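Local coordinates for motility hub protein FimV (Pseudomonas aeruginosa, PDB 4MBQ) that serves as an inner membrane hub for twitching motility and type IV pilus assembly, regulating cyclic AMP through activation of the adenylate cyclase CyaB, at residues G48-S51 / Q52-E55. Numbering follows the deposited sequence.
Sequences GNDS and QQAE
Asn49 and Gln52 close a capping box at the N-terminus of helix 50-62, the last helix of this small cytoplasmic tetratricopeptide repeat domain. Two reciprocal bonds define it. Gln52 N donates to Asn49 OD1 at 2.8 Å, meeting the side-chain carbonyl almost head-on (C=O...N 170°). In return, Asn49 N reaches Gln52 OE1 at 2.9 Å, approaching at a bent angle and somewhat out of the carbonyl plane. The torsions help account for both: Asn49 CG, held between its own N and carbonyl carbon (chi1 57°), puts the amide where OD1 can face Gln52 N, while the Gln52 chain runs extended beyond CG back to the cap residue. The two amides stack with planes 29° apart, and packing is close, with Asn49 OD1 3.2 Å from Gln52 CG and Gln52 OE1 3.1 Å from Gly48 CA. The backbone adds a nearly straight bond from Gln53 N to Asn49 O, 2.8 Å long. The other end of the Gln52 amide is fixed too, since NE2 donates to Ala15 O, and its side chain rests on Ala18, Ala19 and Leu22; the cap is thereby tied to helix 15-30. Gln53 similarly sends NE2 to Leu45 O, near the end of the preceding helix 34-47.

The side carrying Asp50, Ser51 and Ala54 is looser and more open to solvent. Here the link is mainly backbone, the i to i+4 bonds Ala54 N to Asp50 O and Glu55 N to Ser51 O, and the methyl carbon Ala54 CB lies 3.3 Å from Asp50 O.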
loop_
_atom_site.group_PDB
_atom_site.type_symbol
_atom_site.label_atom_id
_atom_site.label_comp_id
_atom_site.label_asym_id
_atom_site.label_seq_id
_atom_site.Cartn_x
_atom_site.Cartn_y
_atom_site.Cartn_z
ATOM N N GLY B 48 -13.448 9.044 -8.490
ATOM C CA GLY B 48 -12.397 9.885 -9.030
ATOM C C GLY B 48 -12.841 10.936 -10.024
ATOM O O GLY B 48 -13.980 10.924 -10.491
ATOM N N ASN B 49 -11.938 11.858 -10.344
ATOM C CA ASN B 49 -12.185 12.806 -11.420
ATOM C C ASN B 49 -11.952 12.121 -12.760
ATOM O O ASN B 49 -11.646 10.930 -12.800
ATOM C CB ASN B 49 -11.317 14.063 -11.272
ATOM C CG ASN B 49 -9.828 13.758 -11.230
ATOM O OD1 ASN B 49 -9.343 12.842 -11.892
ATOM N ND2 ASN B 49 -9.092 14.537 -10.444
ATOM N N ASP B 50 -12.089 12.871 -13.849
ATOM C CA ASP B 50 -11.949 12.301 -15.185
ATOM C C ASP B 50 -10.575 11.666 -15.408
ATOM O O ASP B 50 -10.470 10.597 -16.007
ATOM C CB ASP B 50 -12.239 13.356 -16.256
ATOM C CG ASP B 50 -13.714 13.715 -16.335
ATOM O OD1 ASP B 50 -14.480 13.295 -15.442
ATOM O OD2 ASP B 50 -14.106 14.423 -17.287
ATOM N N SER B 51 -9.530 12.321 -14.914
ATOM C CA SER B 51 -8.169 11.811 -15.060
ATOM C C SER B 51 -7.970 10.515 -14.280
ATOM O O SER B 51 -7.397 9.549 -14.789
ATOM C CB SER B 51 -7.155 12.859 -14.597
ATOM O OG SER B 51 -7.312 14.069 -15.317
ATOM N N GLN B 52 -8.447 10.502 -13.040
ATOM C CA GLN B 52 -8.331 9.331 -12.182
ATOM C C GLN B 52 -9.139 8.160 -12.728
ATOM O O GLN B 52 -8.668 7.020 -12.729
ATOM C CB GLN B 52 -8.771 9.674 -10.758
ATOM C CG GLN B 52 -7.855 10.676 -10.071
ATOM C CD GLN B 52 -8.449 11.237 -8.798
ATOM O OE1 GLN B 52 -9.666 11.389 -8.680
ATOM N NE2 GLN B 52 -7.593 11.548 -7.834
ATOM N N GLN B 53 -10.355 8.448 -13.188
ATOM C CA GLN B 53 -11.190 7.441 -13.833
ATOM C C GLN B 53 -10.477 6.856 -15.042
ATOM O O GLN B 53 -10.476 5.642 -15.247
ATOM C CB GLN B 53 -12.525 8.046 -14.279
ATOM C CG GLN B 53 -13.522 8.292 -13.159
ATOM C CD GLN B 53 -14.835 8.854 -13.674
ATOM O OE1 GLN B 53 -14.890 9.982 -14.165
ATOM N NE2 GLN B 53 -15.897 8.065 -13.572
ATOM N N ALA B 54 -9.870 7.730 -15.841
ATOM C CA ALA B 54 -9.161 7.304 -17.040
ATOM C C ALA B 54 -8.020 6.354 -16.691
ATOM O O ALA B 54 -7.806 5.351 -17.377
ATOM C CB ALA B 54 -8.640 8.511 -17.809
ATOM N N GLU B 55 -7.301 6.666 -15.618
ATOM C CA GLU B 55 -6.213 5.812 -15.157
ATOM C C GLU B 55 -6.724 4.464 -14.664
ATOM O O GLU B 55 -6.102 3.426 -14.908
ATOM C CB GLU B 55 -5.407 6.508 -14.056
ATOM C CG GLU B 55 -4.421 5.605 -13.315
ATOM C CD GLU B 55 -3.198 5.221 -14.142
ATOM O OE1 GLU B 55 -3.214 5.392 -15.380
ATOM O OE2 GLU B 55 -2.208 4.746 -13.545
#